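Local coordinates for protein ORF10 (Moritella marina, PDB 6RIW) that probably catalyses ketoacyl-forming chain extension in polyunsaturated fatty acid synthesis, being the ketosynthase–chain length factor didomain of the larger PfaC protein, at residues A[12-17]-A[367-372]; A[220-225]-A[373-378]. One frame throughout, in Å; residues are numbered along the deposited sequence.

In the fold
From the N terminus, the chain leaves strand 4-12 into the turn 12-17, crosses the ketosynthase domain along strand 217-224, and returns much later through the loop 367-372 into helix 374-387. Interaction 1 closes a loop of 349 residues between 12-17 and 367-372; interaction 2 closes one of 147 residues between 220-225 and 373-378. The four segments alternate, so the two closures cross rather than nest. Their centres lie about 7 Å apart, and a probable hydrogen bond of 2.8 Å from Thr371 OG1 to Val223 O couples them. Together they tie both the first strand's exit and a sheet strand to the approach and early part of one late helix.

Interaction 1 of 2, residues A[12-17]-A[367-372]; sequences LFPGSQ and GHLLTA
Ser16 N donates to Phe13 O at 2.9 Å, and a second backbone bond, Phe13 N to Ser16 O at 3.0 Å, closes the same type II beta turn from the other side. These bonds present Phe13 and Pro14 to Leu369, whose branched end does the touching. Gly15 sits at the third position of the turn with a positive phi of 93°, the place where type II turns favour glycine.

Across the contact, Leu369 CD2 reaches both residues of the turn: it is 4.0 Å from Phe13 CD1 and equally 4.0 Å from Pro14 CD. The other methyl, Leu369 CD1, rests beside the proline alone, 4.1 Å from Pro14 CG. The leucine fork therefore bridges an aromatic ring and a saturated one. With CG anti to its own carbonyl carbon (chi1 -63°), Phe13 swings its ring toward the leucine, and the two side chains meet at about a right angle, the methyl approaching the ring obliquely. Phe22 of helix 19-27 packs edge-to-face with that same ring.

Leu369 also turns its backbone to use, its O accepting from Ala372 N at 3.0 Å and curling the loop toward the helix that follows. Its neighbour His368 lies against Cys196, a position consistent with the second histidine of the Cys-His-His triad of ketosynthases, Cys196 then probably being the cysteine. The whole is a buried apolar contact between the loop after the first strand and this histidine-bearing loop of the thiolase fold.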
loop_
_atom_site.group_PDB
_atom_site.type_symbol
_atom_site.label_atom_id
_atom_site.label_comp_id
_atom_site.label_asym_id
_atom_site.label_seq_id
_atom_site.Cartn_x
_atom_site.Cartn_y
_atom_site.Cartn_z
ATOM N N LEU A 12 -11.727 10.163 -12.014
ATOM C CA LEU A 12 -12.629 10.747 -11.021
ATOM C C LEU A 12 -11.738 11.685 -10.226
ATOM O O LEU A 12 -11.023 11.256 -9.314
ATOM C CB LEU A 12 -13.308 9.694 -10.143
ATOM C CG LEU A 12 -14.306 10.210 -9.115
ATOM C CD1 LEU A 12 -15.442 10.969 -9.820
ATOM C CD2 LEU A 12 -14.851 9.017 -8.323
ATOM N N PHE A 13 -11.760 12.958 -10.601
ATOM C CA PHE A 13 -10.909 13.993 -10.038
ATOM C C PHE A 13 -11.761 15.024 -9.320
ATOM O O PHE A 13 -12.966 15.125 -9.581
ATOM C CB PHE A 13 -10.107 14.713 -11.136
ATOM C CG PHE A 13 -9.137 13.844 -11.887
ATOM C CD1 PHE A 13 -8.676 12.631 -11.360
ATOM C CD2 PHE A 13 -8.675 14.252 -13.129
ATOM C CE1 PHE A 13 -7.778 11.843 -12.066
ATOM C CE2 PHE A 13 -7.773 13.478 -13.848
ATOM C CZ PHE A 13 -7.313 12.265 -13.311
ATOM N N PRO A 14 -11.179 15.819 -8.412
ATOM C CA PRO A 14 -11.938 16.949 -7.869
ATOM C C PRO A 14 -12.500 17.765 -9.025
ATOM O O PRO A 14 -11.747 18.174 -9.918
ATOM C CB PRO A 14 -10.900 17.730 -7.053
ATOM C CG PRO A 14 -9.850 16.684 -6.676
ATOM C CD PRO A 14 -9.824 15.712 -7.828
ATOM N N GLY A 15 -13.825 17.907 -9.080
ATOM C CA GLY A 15 -14.472 18.672 -10.119
ATOM C C GLY A 15 -14.929 17.907 -11.348
ATOM O O GLY A 15 -15.722 18.458 -12.119
ATOM N N SER A 16 -14.474 16.673 -11.583
ATOM C CA SER A 16 -14.818 16.046 -12.858
ATOM C C SER A 16 -14.923 14.530 -12.746
ATOM O O SER A 16 -14.317 13.909 -11.870
ATOM C CB SER A 16 -13.810 16.435 -13.954
ATOM O OG SER A 16 -12.530 15.893 -13.701
ATOM N N GLN A 17 -15.714 13.943 -13.658
ATOM C CA GLN A 17 -15.942 12.502 -13.684
ATOM C C GLN A 17 -15.640 11.878 -15.041
ATOM O O GLN A 17 -15.928 10.692 -15.242
ATOM C CB GLN A 17 -17.390 12.177 -13.284
ATOM C CG GLN A 17 -17.891 12.909 -12.045
ATOM C CD GLN A 17 -19.357 12.621 -11.765
ATOM O OE1 GLN A 17 -20.001 11.875 -12.506
ATOM N NE2 GLN A 17 -19.895 13.220 -10.702
ATOM N N GLY A 367 -5.022 20.290 -6.498
ATOM C CA GLY A 367 -4.298 19.829 -5.333
ATOM C C GLY A 367 -3.443 18.616 -5.658
ATOM O O GLY A 367 -3.353 18.150 -6.800
ATOM N N HIS A 368 -2.797 18.092 -4.620
ATOM C CA HIS A 368 -1.896 16.942 -4.741
ATOM C C HIS A 368 -2.691 15.688 -4.379
ATOM O O HIS A 368 -3.006 15.462 -3.207
ATOM C CB HIS A 368 -0.679 17.141 -3.834
ATOM C CG HIS A 368 0.301 16.003 -3.834
ATOM N ND1 HIS A 368 0.137 14.868 -4.601
ATOM C CD2 HIS A 368 1.487 15.852 -3.195
ATOM C CE1 HIS A 368 1.158 14.050 -4.403
ATOM N NE2 HIS A 368 1.995 14.626 -3.559
ATOM N N LEU A 369 -3.006 14.876 -5.382
ATOM C CA LEU A 369 -3.855 13.699 -5.192
ATOM C C LEU A 369 -3.106 12.487 -4.613
ATOM O O LEU A 369 -3.625 11.361 -4.693
ATOM C CB LEU A 369 -4.522 13.327 -6.524
ATOM C CG LEU A 369 -5.919 13.893 -6.786
ATOM C CD1 LEU A 369 -5.959 15.416 -6.641
ATOM C CD2 LEU A 369 -6.502 13.444 -8.143
ATOM N N LEU A 370 -1.901 12.672 -4.072
ATOM C CA LEU A 370 -1.195 11.628 -3.317
ATOM C C LEU A 370 -0.922 10.441 -4.234
ATOM O O LEU A 370 -0.265 10.618 -5.276
ATOM C CB LEU A 370 -2.026 11.325 -2.070
ATOM C CG LEU A 370 -2.414 12.543 -1.215
ATOM C CD1 LEU A 370 -3.260 12.148 -0.002
ATOM C CD2 LEU A 370 -1.155 13.297 -0.770
ATOM N N THR A 371 -1.355 9.218 -3.892
ATOM C CA THR A 371 -1.049 8.074 -4.754
ATOM C C THR A 371 -1.637 8.235 -6.147
ATOM O O THR A 371 -1.112 7.656 -7.104
ATOM C CB THR A 371 -1.548 6.787 -4.099
ATOM O OG1 THR A 371 -2.858 7.005 -3.569
ATOM C CG2 THR A 371 -0.615 6.434 -2.945
ATOM N N ALA A 372 -2.688 9.038 -6.294
ATOM C CA ALA A 372 -3.296 9.244 -7.599
ATOM C C ALA A 372 -2.769 10.478 -8.319
ATOM O O ALA A 372 -3.324 10.843 -9.360
ATOM C CB ALA A 372 -4.818 9.358 -7.450
#

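Interaction 2 of 2, residues A[220-225]-A[373-378]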
loop_
_atom_site.group_PDB
_atom_site.type_symbol
_atom_site.label_atom_id
_atom_site.label_comp_id
_atom_site.label_asym_id
_atom_site.label_seq_id
_atom_site.Cartn_x
_atom_site.Cartn_y
_atom_site.Cartn_z
ATOM N N ALA A 220 -3.875 0.199 -15.726
ATOM C CA ALA A 220 -2.944 0.817 -14.797
ATOM C C ALA A 220 -3.562 2.109 -14.286
ATOM O O ALA A 220 -4.044 2.934 -15.066
ATOM C CB ALA A 220 -1.577 1.098 -15.439
ATOM N N GLY A 221 -3.519 2.298 -12.984
ATOM C CA GLY A 221 -4.181 3.446 -12.416
ATOM C C GLY A 221 -3.852 3.559 -10.950
ATOM O O GLY A 221 -2.920 2.916 -10.464
ATOM N N ALA A 222 -4.629 4.389 -10.254
ATOM C CA ALA A 222 -4.397 4.625 -8.834
ATOM C C ALA A 222 -5.645 5.222 -8.205
ATOM O O ALA A 222 -6.515 5.760 -8.892
ATOM C CB ALA A 222 -3.200 5.552 -8.600
ATOM N N VAL A 223 -5.697 5.145 -6.881
ATOM C CA VAL A 223 -6.804 5.667 -6.092
ATOM C C VAL A 223 -6.201 6.240 -4.822
ATOM O O VAL A 223 -5.207 5.714 -4.295
ATOM C CB VAL A 223 -7.870 4.581 -5.804
ATOM C CG1 VAL A 223 -7.258 3.418 -5.017
ATOM C CG2 VAL A 223 -9.058 5.166 -5.028
ATOM N N SER A 224 -6.739 7.382 -4.400
ATOM C CA SER A 224 -6.383 8.058 -3.160
ATOM C C SER A 224 -7.715 8.333 -2.468
ATOM O O SER A 224 -8.444 9.252 -2.864
ATOM C CB SER A 224 -5.602 9.348 -3.451
ATOM O OG SER A 224 -5.584 10.224 -2.336
ATOM N N ALA A 225 -8.051 7.524 -1.458
ATOM C CA ALA A 225 -9.319 7.672 -0.730
ATOM C C ALA A 225 -9.135 7.355 0.749
ATOM O O ALA A 225 -9.983 6.711 1.385
ATOM C CB ALA A 225 -10.403 6.770 -1.321
ATOM N N ALA A 373 -1.730 11.136 -7.792
ATOM C CA ALA A 373 -1.329 12.436 -8.338
ATOM C C ALA A 373 -0.872 12.335 -9.785
ATOM O O ALA A 373 -1.079 13.271 -10.574
ATOM C CB ALA A 373 -0.218 13.058 -7.484
ATOM N N GLY A 374 -0.220 11.235 -10.153
ATOM C CA GLY A 374 0.218 11.116 -11.526
ATOM C C GLY A 374 -0.917 10.962 -12.519
ATOM O O GLY A 374 -0.722 11.244 -13.704
ATOM N N MET A 375 -2.094 10.508 -12.071
ATOM C CA MET A 375 -3.181 10.278 -13.027
ATOM C C MET A 375 -3.616 11.560 -13.738
ATOM O O MET A 375 -3.633 11.570 -14.983
ATOM C CB MET A 375 -4.358 9.582 -12.335
ATOM C CG MET A 375 -4.146 8.080 -11.947
ATOM S SD MET A 375 -3.179 7.059 -13.055
ATOM C CE MET A 375 -4.321 6.842 -14.402
ATOM N N PRO A 376 -3.973 12.658 -13.053
ATOM C CA PRO A 376 -4.308 13.880 -13.816
ATOM C C PRO A 376 -3.137 14.435 -14.608
ATOM O O PRO A 376 -3.346 15.006 -15.688
ATOM C CB PRO A 376 -4.776 14.866 -12.731
ATOM C CG PRO A 376 -4.172 14.365 -11.457
ATOM C CD PRO A 376 -4.140 12.868 -11.598
ATOM N N GLY A 377 -1.913 14.294 -14.098
ATOM C CA GLY A 377 -0.753 14.737 -14.860
ATOM C C GLY A 377 -0.614 13.998 -16.177
ATOM O O GLY A 377 -0.479 14.614 -17.241
ATOM N N MET A 378 -0.661 12.660 -16.128
ATOM C CA MET A 378 -0.555 11.879 -17.358
ATOM C C MET A 378 -1.748 12.125 -18.273
ATOM O O MET A 378 -1.599 12.168 -19.498
ATOM C CB MET A 378 -0.432 10.383 -17.045
ATOM C CG MET A 378 0.871 9.985 -16.384
ATOM S SD MET A 378 1.024 8.189 -16.176
ATOM C CE MET A 378 -0.082 7.927 -14.767
#
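Two bends in one flexible chain, at chi2 (-36°) and chi3 (-73°), fold Met375 so that its sulfur and methyl lie along the backbone of Gly221 instead of extending past it. The contact is a helix packed on a sheet strand in the thiolase fold of the ketosynthase: Met375 lies near the start of helix 374-387, and Gly221 belongs to strand 217-224. The axes of the short segments run at 132° to each other and come within 9.1 Å.

Between helix and strand, Met375 meets the methyl of Ala222. Its CG comes first, 4.3 Å from Ala222 CB, the small methyl that points at the helix. Further out, SD rests on the bare CA of Gly221 at 3.8 Å. The terminal CE then continues toward the preceding residue. No hydrogen bond crosses the interface; what meets is thioether and methyl against extended backbone, and every touching residue is buried. With an alanine in place of Met375, CG, SD and CE are gone, which is likely to open a gap over Gly221 and leave the methyl of Ala222 without its apolar neighbour on the helix.

Helix 198-211 closes in as well, Ser199 touching both Met375 and Ala222, while Val203 meets Ala220. As is usual in this fold, that helix and 374-387 are probably the two buried at its middle. The helical turn beneath the methionine is secured by Met378 N bonding to Gly374 O at 2.8 Å. At the far end of the methionine, CE stops 4.0 Å from Ala220 O.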